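Local atomic coordinates of ribonucleoside-diphosphate reductase (Pseudomonas aeruginosa, PDB entry 5IM3), a protein that probably catalyses the reduction of ribonucleoside diphosphates to the deoxyribonucleotides needed for DNA synthesis, and binds dATP. Residues 367-372 with 642-647; 372-377 with 400-405; 597-602 with 646-651; 636-641 with 654-659. All coordinates share one frame; numbering follows the deposited sequence.

In the fold
Contact 1 opens at 367-372, just ahead of strand 373-377, and closes a loop of some 270 residues when the chain returns at 642-647. Contact 2 is nested inside that loop: it pairs strand 373-377 with strand 401-405 across a single helix. Contact 3 opens only after contact 2 has closed, at 597-602, and ends on helix 646-655, where it shares P646 and Q647 with contact 1. Contact 4, from the end of helix 620-640 to the residues after helix 646-655, crosses contacts 1 and 3. Together they tie neighbouring barrel strands and two helices into one part of the barrel, with the C373-C602 disulfide joining contacts 2 and 3.

Contact 1 (367-372 with 642-647); sequences RPQLSS and YYSVPQ
The backbone N-H of Y642 points almost straight at the carbonyl oxygen of P368, with Y642 N 2.9 Å from P368 O and an angle of 173° at the hydrogen. This bond joins two loops of the ten-stranded alpha-beta barrel that defines the reductase family: 367-372 leads into strand 373-377, while 642-647 links helix 620-640 to helix 646-655, with V645 as the N-cap of the second helix. The pair illustrates how one main-chain bond can be accompanied by a side chain laid over a ring. Y642 holds CG anti to its backbone N (chi1 177°), which sets ring atom CG 3.8 Å from R367 CB. From there the extended R367 chain runs across one face of the ring, its CD 3.7 Å from the ring centroid in a CH-pi contact. Beyond CD the guanidinium passes over the rim, R367 NE lying 3.6 Å from Y642 CE1. Its plane is turned 30° from that of the ring, so the two groups are not a parallel stack. The approach of R367 NH1 to the Y642 hydroxyl is too short and too poorly angled to count as a reliable bond. Beside this surface contact, N641 OD1 receives the backbone N-H groups of both L370 and S371, which anchors the first loop to the end of helix 620-640. The R367 side chain itself stays about 8 Å from a bound dATP. The proline ring crosses the tyrosine side chain at about a right angle, with P368 CD 4.1 Å from Y642 CB.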
loop_
_atom_site.group_PDB
_atom_site.type_symbol
_atom_site.label_atom_id
_atom_site.label_comp_id
_atom_site.label_asym_id
_atom_site.label_seq_id
_atom_site.Cartn_x
_atom_site.Cartn_y
_atom_site.Cartn_z
ATOM N N ARG A 367 27.662 46.324 -27.250
ATOM C CA ARG A 367 26.253 46.171 -26.900
ATOM C C ARG A 367 26.121 45.240 -25.703
ATOM O O ARG A 367 25.669 44.097 -25.847
ATOM C CB ARG A 367 25.454 45.652 -28.098
ATOM C CG ARG A 367 25.553 46.566 -29.313
ATOM C CD ARG A 367 24.369 46.424 -30.262
ATOM N NE ARG A 367 24.195 47.625 -31.082
ATOM C CZ ARG A 367 23.166 47.843 -31.899
ATOM N NH1 ARG A 367 22.200 46.941 -32.024
ATOM N NH2 ARG A 367 23.100 48.970 -32.596
ATOM N N PRO A 368 26.499 45.698 -24.509
ATOM C CA PRO A 368 26.603 44.790 -23.358
ATOM C C PRO A 368 25.246 44.508 -22.729
ATOM O O PRO A 368 24.516 45.426 -22.351
ATOM C CB PRO A 368 27.512 45.554 -22.391
ATOM C CG PRO A 368 27.262 46.998 -22.712
ATOM C CD PRO A 368 26.918 47.071 -24.178
ATOM N N GLN A 369 24.917 43.225 -22.610
ATOM C CA GLN A 369 23.749 42.790 -21.848
ATOM C C GLN A 369 24.178 42.643 -20.392
ATOM O O GLN A 369 24.642 41.585 -19.961
ATOM C CB GLN A 369 23.195 41.489 -22.414
ATOM C CG GLN A 369 21.970 40.963 -21.692
ATOM C CD GLN A 369 20.683 41.226 -22.446
ATOM O OE1 GLN A 369 20.609 42.118 -23.300
ATOM N NE2 GLN A 369 19.656 40.440 -22.137
ATOM N N LEU A 370 24.019 43.723 -19.622
ATOM C CA LEU A 370 24.438 43.745 -18.225
ATOM C C LEU A 370 23.373 43.233 -17.267
ATOM O O LEU A 370 23.708 42.849 -16.140
ATOM C CB LEU A 370 24.835 45.169 -17.818
ATOM C CG LEU A 370 25.976 45.785 -18.630
ATOM C CD1 LEU A 370 26.305 47.173 -18.112
ATOM C CD2 LEU A 370 27.210 44.898 -18.604
ATOM N N SER A 371 22.109 43.219 -17.681
ATOM C CA SER A 371 21.020 42.684 -16.879
ATOM C C SER A 371 20.230 41.705 -17.731
ATOM O O SER A 371 19.971 41.969 -18.910
ATOM C CB SER A 371 20.102 43.797 -16.366
ATOM O OG SER A 371 20.834 44.763 -15.632
ATOM N N SER A 372 19.846 40.575 -17.135
ATOM C CA SER A 372 19.179 39.522 -17.890
ATOM C C SER A 372 17.971 38.961 -17.145
ATOM O O SER A 372 17.626 37.788 -17.313
ATOM C CB SER A 372 20.161 38.396 -18.219
ATOM O OG SER A 372 20.632 37.771 -17.037
ATOM N N TYR A 642 22.602 47.610 -22.765
ATOM C CA TYR A 642 22.009 47.698 -24.092
ATOM C C TYR A 642 20.636 47.039 -24.072
ATOM O O TYR A 642 20.500 45.885 -23.652
ATOM C CB TYR A 642 22.895 47.036 -25.148
ATOM C CG TYR A 642 22.258 47.045 -26.522
ATOM C CD1 TYR A 642 22.242 48.201 -27.292
ATOM C CD2 TYR A 642 21.654 45.905 -27.038
ATOM C CE1 TYR A 642 21.652 48.218 -28.544
ATOM C CE2 TYR A 642 21.060 45.912 -28.288
ATOM C CZ TYR A 642 21.061 47.070 -29.035
ATOM O OH TYR A 642 20.474 47.082 -30.280
ATOM N N TYR A 643 19.625 47.768 -24.530
ATOM C CA TYR A 643 18.236 47.346 -24.414
ATOM C C TYR A 643 17.709 46.867 -25.760
ATOM O O TYR A 643 17.821 47.574 -26.768
ATOM C CB TYR A 643 17.373 48.489 -23.882
ATOM C CG TYR A 643 17.746 48.905 -22.478
ATOM C CD1 TYR A 643 17.189 48.268 -21.379
ATOM C CD2 TYR A 643 18.657 49.933 -22.253
ATOM C CE1 TYR A 643 17.519 48.637 -20.097
ATOM C CE2 TYR A 643 19.000 50.314 -20.967
ATOM C CZ TYR A 643 18.428 49.657 -19.890
ATOM O OH TYR A 643 18.757 50.018 -18.600
ATOM N N SER A 644 17.125 45.667 -25.762
ATOM C CA SER A 644 16.536 45.073 -26.956
ATOM C C SER A 644 15.087 45.501 -27.155
ATOM O O SER A 644 14.687 45.821 -28.278
ATOM C CB SER A 644 16.604 43.543 -26.869
ATOM O OG SER A 644 17.936 43.090 -26.693
ATOM N N VAL A 645 14.291 45.496 -26.089
ATOM C CA VAL A 645 12.887 45.888 -26.170
ATOM C C VAL A 645 12.727 47.262 -25.530
ATOM O O VAL A 645 13.285 47.513 -24.451
ATOM C CB VAL A 645 11.974 44.847 -25.502
ATOM C CG1 VAL A 645 12.254 43.460 -26.066
ATOM C CG2 VAL A 645 12.151 44.853 -23.994
ATOM N N PRO A 646 11.961 48.172 -26.141
ATOM C CA PRO A 646 11.956 49.560 -25.654
ATOM C C PRO A 646 11.289 49.734 -24.302
ATOM O O PRO A 646 11.663 50.645 -23.555
ATOM C CB PRO A 646 11.200 50.311 -26.760
ATOM C CG PRO A 646 10.292 49.284 -27.340
ATOM C CD PRO A 646 11.035 47.977 -27.269
ATOM N N GLN A 647 10.315 48.892 -23.956
ATOM C CA GLN A 647 9.650 49.040 -22.666
ATOM C C GLN A 647 10.523 48.590 -21.502
ATOM O O GLN A 647 10.195 48.894 -20.349
ATOM C CB GLN A 647 8.325 48.273 -22.657
ATOM C CG GLN A 647 8.402 46.867 -23.219
ATOM C CD GLN A 647 7.855 46.766 -24.633
ATOM O OE1 GLN A 647 8.258 47.508 -25.522
ATOM N NE2 GLN A 647 6.926 45.838 -24.843
#

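Contact 2 (372-377 with 400-405); sequences SCYLTT and GGLGND
Strands 373-377 and 401-405 run parallel, their axes 4.7 Å apart at closest and inclined by 16°, in register from C373 beside G401 to T377 beside D405. As the textbook parallel pattern requires, alternate residues bond to the two residues flanking their partner: Y374 donates to G401 O and accepts from G403 N, and T376 repeats this with G403 O and D405 N. The same alternation begins at S372, two residues before Y374, with S372 O 2.7 Å from G401 N; this oxygen also receives a CA-H contact from G400.

Side chains add bonds of their own at the far end. T376 OG1 sits between its backbone N and carbonyl carbon (chi1 72°), from where it donates to N404 OD1 at 2.7 Å, standing 46° above the amide carbonyl plane; the two side chains lie side by side, and N404 ND2 is held by N392. On the opposite face T377 OG1 donates to D405 OD2 at 2.9 Å, on the anti side of the carboxylate, and H513 also bonds to that oxygen. Nearer the start, Y374 CB rests 3.9 Å from L402 CD2.

The pair forms a beta-alpha-beta unit of the reductase barrel with helix 382-395, whose L395 packs on Y374 and L402. Strand 600-608 lies antiparallel beside 373-377 and carries C602, joined to C373 by a disulfide consistent with the redox-active cysteine pair of class I enzymes, while strand 450-455 continues the sheet beyond 401-405.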
loop_
_atom_site.group_PDB
_atom_site.type_symbol
_atom_site.label_atom_id
_atom_site.label_comp_id
_atom_site.label_asym_id
_atom_site.label_seq_id
_atom_site.Cartn_x
_atom_site.Cartn_y
_atom_site.Cartn_z
ATOM N N SER A 372 19.846 40.575 -17.135
ATOM C CA SER A 372 19.179 39.522 -17.890
ATOM C C SER A 372 17.971 38.961 -17.145
ATOM O O SER A 372 17.626 37.788 -17.313
ATOM C CB SER A 372 20.161 38.396 -18.219
ATOM O OG SER A 372 20.632 37.771 -17.037
ATOM N N CYS A 373 17.315 39.794 -16.329
ATOM C CA CYS A 373 16.180 39.410 -15.493
ATOM C C CYS A 373 15.047 40.396 -15.737
ATOM O O CYS A 373 15.246 41.607 -15.606
ATOM C CB CYS A 373 16.585 39.405 -14.008
ATOM S SG CYS A 373 15.243 39.346 -12.747
ATOM N N TYR A 374 13.863 39.886 -16.089
ATOM C CA TYR A 374 12.762 40.756 -16.485
ATOM C C TYR A 374 11.436 40.264 -15.926
ATOM O O TYR A 374 11.251 39.071 -15.674
ATOM C CB TYR A 374 12.637 40.851 -18.014
ATOM C CG TYR A 374 13.939 41.104 -18.730
ATOM C CD1 TYR A 374 14.399 42.394 -18.946
ATOM C CD2 TYR A 374 14.707 40.048 -19.192
ATOM C CE1 TYR A 374 15.591 42.621 -19.604
ATOM C CE2 TYR A 374 15.892 40.262 -19.846
ATOM C CZ TYR A 374 16.334 41.548 -20.050
ATOM O OH TYR A 374 17.522 41.745 -20.705
ATOM N N LEU A 375 10.508 41.209 -15.758
ATOM C CA LEU A 375 9.138 40.936 -15.351
ATOM C C LEU A 375 8.191 41.559 -16.367
ATOM O O LEU A 375 8.399 42.694 -16.807
ATOM C CB LEU A 375 8.823 41.497 -13.953
ATOM C CG LEU A 375 9.573 40.925 -12.744
ATOM C CD1 LEU A 375 10.999 41.464 -12.648
ATOM C CD2 LEU A 375 8.798 41.231 -11.467
ATOM N N THR A 376 7.148 40.816 -16.733
ATOM C CA THR A 376 6.156 41.285 -17.688
ATOM C C THR A 376 4.760 41.000 -17.159
ATOM O O THR A 376 4.566 40.193 -16.246
ATOM C CB THR A 376 6.311 40.618 -19.062
ATOM O OG1 THR A 376 5.881 39.252 -18.984
ATOM C CG2 THR A 376 7.760 40.667 -19.540
ATOM N N THR A 377 3.785 41.677 -17.756
ATOM C CA THR A 377 2.372 41.423 -17.505
ATOM C C THR A 377 1.683 41.273 -18.853
ATOM O O THR A 377 1.933 42.061 -19.770
ATOM C CB THR A 377 1.737 42.549 -16.676
ATOM O OG1 THR A 377 0.343 42.284 -16.492
ATOM C CG2 THR A 377 1.913 43.905 -17.352
ATOM N N GLY A 400 18.233 35.309 -20.891
ATOM C CA GLY A 400 17.481 36.065 -19.907
ATOM C C GLY A 400 16.436 35.228 -19.190
ATOM O O GLY A 400 15.842 34.303 -19.748
ATOM N N GLY A 401 16.216 35.563 -17.922
ATOM C CA GLY A 401 15.179 34.937 -17.116
ATOM C C GLY A 401 13.963 35.842 -17.020
ATOM O O GLY A 401 14.092 37.064 -16.963
ATOM N N LEU A 402 12.780 35.227 -16.988
ATOM C CA LEU A 402 11.524 35.949 -17.146
ATOM C C LEU A 402 10.495 35.538 -16.103
ATOM O O LEU A 402 10.299 34.347 -15.839
ATOM C CB LEU A 402 10.932 35.701 -18.534
ATOM C CG LEU A 402 11.614 36.414 -19.696
ATOM C CD1 LEU A 402 11.438 35.623 -20.972
ATOM C CD2 LEU A 402 11.029 37.801 -19.843
ATOM N N GLY A 403 9.823 36.534 -15.534
ATOM C CA GLY A 403 8.563 36.335 -14.837
ATOM C C GLY A 403 7.425 36.904 -15.672
ATOM O O GLY A 403 7.527 38.018 -16.191
ATOM N N ASN A 404 6.356 36.117 -15.807
ATOM C CA ASN A 404 5.180 36.494 -16.589
ATOM C C ASN A 404 3.947 36.481 -15.699
ATOM O O ASN A 404 3.621 35.448 -15.102
ATOM C CB ASN A 404 4.950 35.537 -17.762
ATOM C CG ASN A 404 5.907 35.744 -18.904
ATOM O OD1 ASN A 404 6.676 36.708 -18.940
ATOM N ND2 ASN A 404 5.856 34.830 -19.864
ATOM N N ASP A 405 3.242 37.609 -15.646
ATOM C CA ASP A 405 1.946 37.694 -14.979
ATOM C C ASP A 405 0.845 37.364 -15.986
ATOM O O ASP A 405 0.533 38.174 -16.865
ATOM C CB ASP A 405 1.742 39.085 -14.387
ATOM C CG ASP A 405 0.284 39.379 -14.086
ATOM O OD1 ASP A 405 -0.430 38.454 -13.647
ATOM O OD2 ASP A 405 -0.149 40.533 -14.296
#

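Contact 3 (597-602 with 646-651); sequences DEIAVC and PQAQNS
I599 and Q647 cross obliquely, the isoleucine tip pressed against the aliphatic part of the glutamine: I599 CD1 is 3.5 Å from Q647 CG. Q647 holds CG between its backbone N and carbonyl carbon (chi1 46°), which sets CG against I599; the chain then bends at chi2 and leads the amide away. The backbones bond too: I599 N donates to Q647 O at 3.0 Å, coming from well above the carbonyl plane.

The polar side chains of the helix answer by reaching for main-chain oxygens of 597-602, a worked example of how a helix can dock on the loop leading into a strand. S651 OG, lying between its own backbone N and carbonyl carbon (chi1 74°), donates to I599 O at 2.7 Å, likewise from above the carbonyl plane. The same hydroxyl accepts from a water that in turn receives the N-H of V601, so one serine serves I599 O directly and V601 N through the water. At the other end N650 ND2 meets D597 O at 2.9 Å, nearly straight at 172°, with the oxygen in the plane of the asparagine amide. E598 passes beside that amide with its carboxylate plane nearly perpendicular to it, CG 3.8 Å from N650 ND2, and its OE2 is bonded instead to H655.

Farther along, in the strand itself, V601 CG2 packs 3.7 Å from A648 CB. The arrangement is that of an outer helix of an alpha-beta barrel, here 646-655, seated by its first turns against the segment that enters barrel strand 600-608.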
loop_
_atom_site.group_PDB
_atom_site.type_symbol
_atom_site.label_atom_id
_atom_site.label_comp_id
_atom_site.label_asym_id
_atom_site.label_seq_id
_atom_site.Cartn_x
_atom_site.Cartn_y
_atom_site.Cartn_z
ATOM N N ASP A 597 3.703 49.407 -21.110
ATOM C CA ASP A 597 4.902 50.059 -21.632
ATOM C C ASP A 597 6.111 49.887 -20.719
ATOM O O ASP A 597 7.104 50.602 -20.879
ATOM C CB ASP A 597 4.631 51.546 -21.863
ATOM C CG ASP A 597 3.540 51.787 -22.892
ATOM O OD1 ASP A 597 3.666 51.269 -24.025
ATOM O OD2 ASP A 597 2.555 52.489 -22.565
ATOM N N GLU A 598 6.060 48.951 -19.773
ATOM C CA GLU A 598 7.132 48.790 -18.795
ATOM C C GLU A 598 7.378 47.308 -18.558
ATOM O O GLU A 598 6.551 46.621 -17.953
ATOM C CB GLU A 598 6.795 49.499 -17.484
ATOM C CG GLU A 598 6.788 51.020 -17.608
ATOM C CD GLU A 598 6.595 51.718 -16.278
ATOM O OE1 GLU A 598 6.094 52.862 -16.277
ATOM O OE2 GLU A 598 6.941 51.120 -15.235
ATOM N N ILE A 599 8.514 46.825 -19.043
ATOM C CA ILE A 599 9.059 45.529 -18.669
ATOM C C ILE A 599 10.145 45.799 -17.637
ATOM O O ILE A 599 11.176 46.401 -17.950
ATOM C CB ILE A 599 9.593 44.774 -19.895
ATOM C CG1 ILE A 599 8.407 44.278 -20.743
ATOM C CG2 ILE A 599 10.494 43.619 -19.483
ATOM C CD1 ILE A 599 8.797 43.607 -22.046
ATOM N N ALA A 600 9.910 45.378 -16.396
ATOM C CA ALA A 600 10.855 45.655 -15.322
ATOM C C ALA A 600 12.144 44.865 -15.525
ATOM O O ALA A 600 12.123 43.721 -15.987
ATOM C CB ALA A 600 10.236 45.315 -13.971
ATOM N N VAL A 601 13.268 45.489 -15.179
ATOM C CA VAL A 601 14.595 44.916 -15.371
ATOM C C VAL A 601 15.273 44.819 -14.011
ATOM O O VAL A 601 15.301 45.800 -13.258
ATOM C CB VAL A 601 15.445 45.767 -16.334
ATOM C CG1 VAL A 601 16.710 45.019 -16.733
ATOM C CG2 VAL A 601 14.640 46.166 -17.563
ATOM N N CYS A 602 15.829 43.648 -13.703
ATOM C CA CYS A 602 16.537 43.433 -12.444
ATOM C C CYS A 602 18.031 43.629 -12.671
ATOM O O CYS A 602 18.655 42.873 -13.426
ATOM C CB CYS A 602 16.273 42.040 -11.877
ATOM S SG CYS A 602 14.706 41.287 -12.393
ATOM N N PRO A 646 11.961 48.172 -26.141
ATOM C CA PRO A 646 11.956 49.560 -25.654
ATOM C C PRO A 646 11.289 49.734 -24.302
ATOM O O PRO A 646 11.663 50.645 -23.555
ATOM C CB PRO A 646 11.200 50.311 -26.760
ATOM C CG PRO A 646 10.292 49.284 -27.340
ATOM C CD PRO A 646 11.035 47.977 -27.269
ATOM N N GLN A 647 10.315 48.892 -23.956
ATOM C CA GLN A 647 9.650 49.040 -22.666
ATOM C C GLN A 647 10.523 48.590 -21.502
ATOM O O GLN A 647 10.195 48.894 -20.349
ATOM C CB GLN A 647 8.325 48.273 -22.657
ATOM C CG GLN A 647 8.402 46.867 -23.219
ATOM C CD GLN A 647 7.855 46.766 -24.633
ATOM O OE1 GLN A 647 8.258 47.508 -25.522
ATOM N NE2 GLN A 647 6.926 45.838 -24.843
ATOM N N ALA A 648 11.624 47.882 -21.767
ATOM C CA ALA A 648 12.577 47.570 -20.710
ATOM C C ALA A 648 13.487 48.761 -20.443
ATOM O O ALA A 648 13.769 49.089 -19.285
ATOM C CB ALA A 648 13.397 46.335 -21.085
ATOM N N GLN A 649 13.937 49.428 -21.503
ATOM C CA GLN A 649 14.645 50.690 -21.336
ATOM C C GLN A 649 13.765 51.719 -20.642
ATOM O O GLN A 649 14.224 52.448 -19.755
ATOM C CB GLN A 649 15.099 51.209 -22.697
ATOM C CG GLN A 649 15.772 52.563 -22.654
ATOM C CD GLN A 649 16.119 53.063 -24.032
ATOM O OE1 GLN A 649 17.007 52.525 -24.693
ATOM N NE2 GLN A 649 15.413 54.093 -24.481
ATOM N N ASN A 650 12.495 51.790 -21.036
ATOM C CA ASN A 650 11.587 52.783 -20.472
ATOM C C ASN A 650 11.490 52.652 -18.955
ATOM O O ASN A 650 11.572 53.649 -18.231
ATOM C CB ASN A 650 10.206 52.642 -21.117
ATOM C CG ASN A 650 9.238 53.705 -20.653
ATOM O OD1 ASN A 650 9.596 54.876 -20.530
ATOM N ND2 ASN A 650 8.005 53.301 -20.379
ATOM N N SER A 651 11.312 51.428 -18.452
ATOM C CA SER A 651 11.127 51.252 -17.014
ATOM C C SER A 651 12.432 51.467 -16.255
ATOM O O SER A 651 12.429 52.015 -15.147
ATOM C CB SER A 651 10.582 49.860 -16.715
ATOM O OG SER A 651 11.592 48.885 -16.883
HETATM O O HOH W 1 13.158 48.314 -14.562
#

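Contact 4 (636-641 with 654-659); sequences NVIDIN and KHRPVG
The last turn of helix 620-640 faces the point where the chain leaves helix 646-655, with I638 and R656 nearest at 6.8 Å between CA atoms and R656 taking a positive phi (48°) as it departs. Here a single carboxylate oxygen receives a double grip. D639 OD1 accepts from R656 NH1 at 3.0 Å and from R656 NH2 at 3.1 Å, a salt bridge made end-on by the guanidinium. The oxygen lies in the guanidinium plane, yet the carboxylate is turned 51° from it: NH1 comes in on the syn side, whereas NH2 stands above the carboxylate plane. The bend at chi3 (66°) places R656 NE where it makes a further salt bridge with D635, one turn before D639 on helix 620-640, so the charge is shared between two acids.

I638 lies under one face of the guanidinium, its CB 3.5 Å from R656 NH2, and the branch ending in CD1 extends past the arginine chain to lie 3.3 Å from P657 O. That oxygen is hydrogen-bonded by the side chain of N603, and I638 CD1 reaches V658 CG1 at 4.4 Å.

The contact thus closes a short loop that holds the turn and most of helix 646-655. I638 packs on N652 and F653 of helix 646-655 and on N603 of strand 600-608, while G659 starts strand 659-663, pairing with N603 and G605 of that neighbour.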
loop_
_atom_site.group_PDB
_atom_site.type_symbol
_atom_site.label_atom_id
_atom_site.label_comp_id
_atom_site.label_asym_id
_atom_site.label_seq_id
_atom_site.Cartn_x
_atom_site.Cartn_y
_atom_site.Cartn_z
ATOM N N ASN A 636 25.151 52.551 -12.457
ATOM C CA ASN A 636 25.798 52.640 -13.762
ATOM C C ASN A 636 25.264 51.579 -14.716
ATOM O O ASN A 636 25.106 51.834 -15.916
ATOM C CB ASN A 636 27.311 52.495 -13.610
ATOM C CG ASN A 636 27.968 53.733 -13.033
ATOM O OD1 ASN A 636 27.305 54.595 -12.455
ATOM N ND2 ASN A 636 29.280 53.828 -13.192
ATOM N N VAL A 637 24.985 50.379 -14.200
ATOM C CA VAL A 637 24.495 49.294 -15.048
ATOM C C VAL A 637 23.290 49.753 -15.860
ATOM O O VAL A 637 23.121 49.366 -17.022
ATOM C CB VAL A 637 24.162 48.059 -14.190
ATOM C CG1 VAL A 637 23.249 47.097 -14.948
ATOM C CG2 VAL A 637 25.438 47.352 -13.771
ATOM N N ILE A 638 22.439 50.588 -15.260
ATOM C CA ILE A 638 21.216 51.029 -15.924
ATOM C C ILE A 638 21.542 51.783 -17.206
ATOM O O ILE A 638 20.902 51.581 -18.245
ATOM C CB ILE A 638 20.377 51.894 -14.965
ATOM C CG1 ILE A 638 20.197 51.170 -13.617
ATOM C CG2 ILE A 638 19.054 52.289 -15.624
ATOM C CD1 ILE A 638 18.792 50.809 -13.271
ATOM N N ASP A 639 22.533 52.673 -17.149
ATOM C CA ASP A 639 22.863 53.514 -18.293
ATOM C C ASP A 639 23.647 52.763 -19.360
ATOM O O ASP A 639 23.476 53.039 -20.552
ATOM C CB ASP A 639 23.665 54.729 -17.831
ATOM C CG ASP A 639 22.923 55.568 -16.811
ATOM O OD1 ASP A 639 21.678 55.631 -16.879
ATOM O OD2 ASP A 639 23.588 56.167 -15.942
ATOM N N ILE A 640 24.507 51.828 -18.958
ATOM C CA ILE A 640 25.360 51.138 -19.919
ATOM C C ILE A 640 24.610 50.006 -20.607
ATOM O O ILE A 640 24.909 49.664 -21.757
ATOM C CB ILE A 640 26.627 50.614 -19.220
ATOM C CG1 ILE A 640 27.274 51.719 -18.376
ATOM C CG2 ILE A 640 27.612 50.074 -20.239
ATOM C CD1 ILE A 640 27.504 53.017 -19.123
ATOM N N ASN A 641 23.636 49.414 -19.926
ATOM C CA ASN A 641 22.949 48.241 -20.446
ATOM C C ASN A 641 22.358 48.520 -21.824
ATOM O O ASN A 641 21.707 49.548 -22.037
ATOM C CB ASN A 641 21.856 47.819 -19.468
ATOM C CG ASN A 641 21.294 46.451 -19.773
ATOM O OD1 ASN A 641 21.983 45.440 -19.637
ATOM N ND2 ASN A 641 20.034 46.409 -20.176
ATOM N N LYS A 654 13.093 55.238 -16.200
ATOM C CA LYS A 654 12.096 55.988 -15.441
ATOM C C LYS A 654 12.310 55.831 -13.940
ATOM O O LYS A 654 12.271 56.813 -13.191
ATOM C CB LYS A 654 10.689 55.522 -15.822
ATOM C CG LYS A 654 9.919 56.454 -16.745
ATOM C CD LYS A 654 8.670 55.759 -17.278
ATOM C CE LYS A 654 7.715 56.727 -17.948
ATOM N NZ LYS A 654 6.955 57.544 -16.959
ATOM N N HIS A 655 12.541 54.596 -13.485
ATOM C CA HIS A 655 12.499 54.264 -12.067
ATOM C C HIS A 655 13.844 53.864 -11.482
ATOM O O HIS A 655 14.012 53.940 -10.261
ATOM C CB HIS A 655 11.503 53.118 -11.829
ATOM C CG HIS A 655 10.203 53.292 -12.548
ATOM N ND1 HIS A 655 9.396 54.394 -12.367
ATOM C CD2 HIS A 655 9.572 52.507 -13.453
ATOM C CE1 HIS A 655 8.322 54.281 -13.128
ATOM N NE2 HIS A 655 8.405 53.144 -13.798
ATOM N N ARG A 656 14.785 53.429 -12.310
ATOM C CA ARG A 656 16.134 53.084 -11.876
ATOM C C ARG A 656 16.151 52.171 -10.649
ATOM O O ARG A 656 16.785 52.494 -9.637
ATOM C CB ARG A 656 16.950 54.342 -11.609
ATOM C CG ARG A 656 16.922 55.382 -12.730
ATOM C CD ARG A 656 18.023 56.425 -12.539
ATOM N NE ARG A 656 19.346 55.824 -12.689
ATOM C CZ ARG A 656 20.001 55.728 -13.843
ATOM N NH1 ARG A 656 19.471 56.211 -14.960
ATOM N NH2 ARG A 656 21.194 55.153 -13.884
ATOM N N PRO A 657 15.484 51.022 -10.704
ATOM C CA PRO A 657 15.623 50.051 -9.617
ATOM C C PRO A 657 16.916 49.265 -9.740
ATOM O O PRO A 657 17.402 48.983 -10.836
ATOM C CB PRO A 657 14.407 49.138 -9.804
ATOM C CG PRO A 657 14.168 49.161 -11.270
ATOM C CD PRO A 657 14.536 50.551 -11.733
ATOM N N VAL A 658 17.477 48.921 -8.583
ATOM C CA VAL A 658 18.611 48.015 -8.500
ATOM C C VAL A 658 18.295 46.981 -7.430
ATOM O O VAL A 658 17.338 47.116 -6.668
ATOM C CB VAL A 658 19.940 48.749 -8.191
ATOM C CG1 VAL A 658 20.240 49.788 -9.275
ATOM C CG2 VAL A 658 19.897 49.404 -6.817
ATOM N N GLY A 659 19.115 45.934 -7.388
ATOM C CA GLY A 659 18.945 44.882 -6.403
ATOM C C GLY A 659 20.258 44.434 -5.795
ATOM O O GLY A 659 20.920 43.539 -6.326
#